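PDB 3RQZ: metallophosphoesterase from Sphaerobacter thermophilus, which probably acts as a zinc-dependent phosphatase of the calcineurin-like, YfcE-type metallophosphoesterases, and holds zinc ions in its active site. Local coordinates for residues V12-L16 with G42-C48; H152-Y156 with P168-N172. All coordinates share one frame. Numbering follows the deposited sequence.

Contact 1: V12-L16 with G42-C48; sequences VHANL and GPRPREC. With ZN (zinc ion), chain D.
Ala14, Leu16 and Cys48 carry most of this contact, which joins the metal-binding loop after strand 6-9 to the start of helix 45-55. Val12 to Asn15 form a type I' turn, His13 (phi/psi 51/49) and Ala14 (60/22) both in the left-handed region, closed by a hydrogen bond from Asn15 N to Val12 O, 3.1 Å. Ala14 lies opposite Pro45, CA atoms 4.2 Å apart. Its O accepts a hydrogen bond from N of Arg44, the N-cap residue, at 2.9 Å, and its CB sits 3.3 Å from Gly42 O and 3.8 Å from Pro45 CD. Leu16 (chi1 t, chi2 p) opens helix 16-26 and packs along the other helix start, CB 3.6 Å from Arg44 CB and CD2 3.8 Å from Glu47 CB. Cys48, rotamer m, turns its SG into the turn, 3.6 Å from each of Val12 CG1, Ala14 C and Leu16 N. Gly42 passes so close that a CB there would clash with His13 O. Otherwise van der Waals packing dominates. Asp-x-His here is a metal-binding signature of calcineurin-like phosphoesterases. His13 points CA-to-CB away; its NE2 binds zinc at 2.2 Å and its ND1 hydrogen-bonds Val39 O, so both ring nitrogens are engaged.

Contact 2: H152-Y156 with P168-N172; sequences HVPLY and PHHPN. With ZN (zinc ion), chain D.
Two backbone hydrogen bonds tie the segments together: Tyr156 N to His169 O at 3.1 Å and His169 N to Tyr156 O at 2.8 Å, the latter nearly straight at 173°. They make Tyr156 and His169 a hydrogen-bonded antiparallel pair, CA atoms 5.3 Å apart, in a single beta bridge on strand 154-158, an outermost strand of the five-stranded sheet in this calcineurin-like fold. The segments soon diverge, their end-to-end directions 108° apart. Tyr156 (-146/144) and His169 (-103/140) are both extended, and Leu155 CA adds a CA-H...O contact to His169 O at 3.3 Å. Tyr156 (chi1 p) and His169 (chi1 m) hold their rings nearly parallel, planes at 9° and centroids 4.8 Å apart, but slid so far that they barely overlap; instead His169 CB lies over the tyrosine face in a CH-pi contact, 3.6 Å from its centroid. Glu175 and Glu161 take the polar ends of Tyr156 and His169. On the Pro171 side, Pro154 CB meets Pro171 CG at 3.8 Å, and Pro171 CB lies at the tyrosine ring edge, 3.9 Å from CE1. Leu155 CD1 touches Pro168 CB at 3.6 Å. His170 (chi1 t) hydrogen-bonds Asp196 through NE2, and His170 CD2 rests 3.5 Å from Val153 CG1. Before the strand, His152, clear of the 168-172 loop, binds zinc through NE2 at 2.3 Å.

Contacts 1 and 2 have centres 23 Å apart, on opposite sides of the chain's centre, yet each sends one histidine to the same zinc. His13 and His152 meet there, NE2 to NE2 at 3.2 Å, ring planes at about 50°, and a shared water lies 2.5 Å from the metal. Asp11 and Asp37 complete the protein ligands of this ion, while Asp37 and His150 are among those of the second zinc, about 5 Å from the His13 side chain. The shared zinc joins an early loop to a later one, as in other dinuclear metallophosphoesterases. His13 sits inside the turn meeting 42-48; His152 does not touch 168-172, and Tyr156 CA of the bridge lies 17.5 Å from the zinc.

Contact 1: V12-L16 with G42-C48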
# COMPACT_ATOMS: atom_id res chain seq x y z
N VAL A 12 -1.45 1.20 4.14
CA VAL A 12 -1.47 2.02 5.34
C VAL A 12 -2.10 1.24 6.50
O VAL A 12 -1.61 1.26 7.64
CB VAL A 12 -2.19 3.36 5.06
CG1 VAL A 12 -2.40 4.14 6.38
CG2 VAL A 12 -1.38 4.18 4.02
N HIS A 13 -3.18 0.52 6.22
CA HIS A 13 -3.76 -0.36 7.23
C HIS A 13 -4.00 0.37 8.54
O HIS A 13 -3.60 -0.10 9.61
CB HIS A 13 -2.90 -1.64 7.42
CG HIS A 13 -3.14 -2.67 6.35
ND1 HIS A 13 -4.40 -3.18 6.09
CD2 HIS A 13 -2.30 -3.25 5.46
CE1 HIS A 13 -4.32 -4.05 5.09
NE2 HIS A 13 -3.06 -4.10 4.68
N ALA A 14 -4.63 1.54 8.44
CA ALA A 14 -5.14 2.23 9.61
C ALA A 14 -4.03 2.58 10.62
O ALA A 14 -4.29 2.80 11.80
CB ALA A 14 -6.27 1.36 10.25
N ASN A 15 -2.79 2.64 10.14
CA ASN A 15 -1.66 2.98 10.99
C ASN A 15 -1.34 4.48 10.79
O ASN A 15 -0.50 4.86 9.97
CB ASN A 15 -0.46 2.07 10.68
CG ASN A 15 0.67 2.15 11.72
OD1 ASN A 15 0.82 3.15 12.45
ND2 ASN A 15 1.46 1.10 11.79
N LEU A 16 -2.05 5.31 11.54
CA LEU A 16 -1.98 6.78 11.41
C LEU A 16 -0.60 7.29 11.79
O LEU A 16 -0.06 8.16 11.13
CB LEU A 16 -3.05 7.46 12.30
CG LEU A 16 -3.09 9.01 12.33
CD1 LEU A 16 -3.31 9.59 10.95
CD2 LEU A 16 -4.15 9.50 13.28
N GLY A 42 -4.98 -1.95 11.71
CA GLY A 42 -4.56 -0.84 12.57
C GLY A 42 -5.68 -0.13 13.33
O GLY A 42 -6.86 -0.36 13.06
N PRO A 43 -5.32 0.73 14.30
CA PRO A 43 -6.25 1.38 15.22
C PRO A 43 -6.94 2.65 14.74
O PRO A 43 -7.80 3.18 15.45
CB PRO A 43 -5.35 1.73 16.42
CG PRO A 43 -4.04 2.06 15.76
CD PRO A 43 -3.92 1.13 14.57
N ARG A 44 -6.57 3.16 13.56
CA ARG A 44 -7.09 4.47 13.14
C ARG A 44 -7.65 4.45 11.73
O ARG A 44 -7.20 5.23 10.87
CB ARG A 44 -6.01 5.58 13.30
CG ARG A 44 -5.59 5.93 14.76
CD ARG A 44 -6.73 6.57 15.57
NE ARG A 44 -6.36 6.87 16.97
CZ ARG A 44 -6.60 6.08 18.01
NH1 ARG A 44 -7.18 4.89 17.83
NH2 ARG A 44 -6.24 6.47 19.24
N PRO A 45 -8.63 3.56 11.46
CA PRO A 45 -9.14 3.52 10.07
C PRO A 45 -9.82 4.80 9.59
O PRO A 45 -9.61 5.19 8.43
CB PRO A 45 -10.11 2.32 10.07
CG PRO A 45 -10.47 2.14 11.57
CD PRO A 45 -9.23 2.52 12.30
N ARG A 46 -10.61 5.47 10.44
CA ARG A 46 -11.29 6.69 9.98
C ARG A 46 -10.29 7.75 9.58
O ARG A 46 -10.41 8.36 8.51
CB ARG A 46 -12.22 7.25 11.06
CG ARG A 46 -13.45 6.39 11.28
CD ARG A 46 -14.49 7.13 12.17
NE ARG A 46 -13.93 7.37 13.49
CZ ARG A 46 -14.02 6.52 14.52
NH1 ARG A 46 -14.69 5.37 14.39
NH2 ARG A 46 -13.46 6.82 15.69
N GLU A 47 -9.32 7.98 10.46
CA GLU A 47 -8.35 9.06 10.26
C GLU A 47 -7.50 8.79 9.00
O GLU A 47 -7.17 9.73 8.24
CB GLU A 47 -7.46 9.19 11.52
CG GLU A 47 -8.18 9.67 12.78
CD GLU A 47 -8.88 8.55 13.58
OE1 GLU A 47 -8.91 7.36 13.17
OE2 GLU A 47 -9.44 8.87 14.64
N CYS A 48 -7.18 7.52 8.73
CA CYS A 48 -6.38 7.20 7.56
C CYS A 48 -7.20 7.38 6.28
O CYS A 48 -6.68 7.91 5.30
CB CYS A 48 -5.72 5.81 7.64
SG CYS A 48 -4.43 5.71 8.90
ZN ZN D . -2.50 -5.06 2.76
O HOH W 1 -3.16 -7.29 3.53

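Contact 2: H152-Y156 with P168-N172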
# COMPACT_ATOMS: atom_id res chain seq x y z
N HIS A 152 3.19 -6.12 1.04
CA HIS A 152 3.80 -5.37 2.17
C HIS A 152 5.33 -5.47 2.16
O HIS A 152 6.02 -5.35 3.21
CB HIS A 152 3.26 -5.83 3.53
CG HIS A 152 1.78 -5.69 3.69
ND1 HIS A 152 1.16 -5.81 4.92
CD2 HIS A 152 0.79 -5.49 2.79
CE1 HIS A 152 -0.15 -5.67 4.76
NE2 HIS A 152 -0.40 -5.49 3.49
N VAL A 153 5.86 -5.75 0.97
CA VAL A 153 7.31 -5.83 0.80
C VAL A 153 7.68 -5.01 -0.42
O VAL A 153 7.14 -5.23 -1.51
CB VAL A 153 7.79 -7.30 0.70
CG1 VAL A 153 9.36 -7.38 0.50
CG2 VAL A 153 7.39 -8.13 1.97
N PRO A 154 8.61 -4.05 -0.27
CA PRO A 154 9.00 -3.33 -1.47
C PRO A 154 9.72 -4.25 -2.46
O PRO A 154 10.39 -5.20 -2.05
CB PRO A 154 9.89 -2.18 -0.95
CG PRO A 154 10.43 -2.69 0.33
CD PRO A 154 9.35 -3.58 0.92
N LEU A 155 9.58 -3.96 -3.75
CA LEU A 155 9.99 -4.88 -4.80
C LEU A 155 10.10 -4.11 -6.11
O LEU A 155 9.36 -3.14 -6.34
CB LEU A 155 8.92 -5.99 -4.96
CG LEU A 155 9.05 -7.03 -6.07
CD1 LEU A 155 8.65 -8.44 -5.60
CD2 LEU A 155 8.24 -6.65 -7.33
N TYR A 156 11.03 -4.55 -6.97
CA TYR A 156 11.01 -4.18 -8.37
C TYR A 156 11.53 -5.33 -9.23
O TYR A 156 12.43 -6.08 -8.84
CB TYR A 156 11.77 -2.86 -8.64
CG TYR A 156 13.27 -2.87 -8.38
CD1 TYR A 156 13.77 -2.42 -7.15
CD2 TYR A 156 14.18 -3.29 -9.36
CE1 TYR A 156 15.14 -2.43 -6.89
CE2 TYR A 156 15.56 -3.28 -9.13
CZ TYR A 156 16.03 -2.84 -7.89
OH TYR A 156 17.37 -2.84 -7.63
N PRO A 168 12.91 -11.19 -8.43
CA PRO A 168 12.70 -9.74 -8.23
C PRO A 168 13.66 -9.19 -7.18
O PRO A 168 14.20 -9.96 -6.40
CB PRO A 168 11.28 -9.62 -7.69
CG PRO A 168 10.75 -10.99 -7.53
CD PRO A 168 11.72 -11.99 -8.05
N HIS A 169 13.83 -7.88 -7.14
CA HIS A 169 14.80 -7.25 -6.26
C HIS A 169 14.07 -6.66 -5.07
O HIS A 169 13.00 -6.11 -5.23
CB HIS A 169 15.54 -6.13 -7.00
CG HIS A 169 16.25 -6.58 -8.24
ND1 HIS A 169 17.60 -6.84 -8.27
CD2 HIS A 169 15.79 -6.82 -9.50
CE1 HIS A 169 17.94 -7.22 -9.49
NE2 HIS A 169 16.86 -7.22 -10.25
N HIS A 170 14.67 -6.79 -3.88
CA HIS A 170 14.16 -6.13 -2.69
C HIS A 170 15.03 -4.90 -2.46
O HIS A 170 16.17 -5.03 -2.03
CB HIS A 170 14.25 -7.09 -1.48
CG HIS A 170 13.85 -6.46 -0.18
ND1 HIS A 170 14.76 -5.96 0.72
CD2 HIS A 170 12.63 -6.26 0.38
CE1 HIS A 170 14.13 -5.49 1.78
NE2 HIS A 170 12.83 -5.65 1.59
N PRO A 171 14.50 -3.70 -2.75
CA PRO A 171 15.33 -2.49 -2.62
C PRO A 171 15.65 -2.16 -1.16
O PRO A 171 14.83 -2.44 -0.25
CB PRO A 171 14.46 -1.38 -3.23
CG PRO A 171 13.04 -1.88 -3.01
CD PRO A 171 13.10 -3.38 -3.12
N ASN A 172 16.83 -1.60 -0.94
CA ASN A 172 17.26 -1.16 0.38
C ASN A 172 16.73 0.24 0.59
O ASN A 172 16.25 0.88 -0.34
CB ASN A 172 18.79 -1.08 0.44
CG ASN A 172 19.49 -2.34 -0.02
OD1 ASN A 172 20.35 -2.29 -0.91
ND2 ASN A 172 19.17 -3.48 0.61
ZN ZN D . -2.50 -5.06 2.76
O HOH W 1 -3.16 -7.29 3.53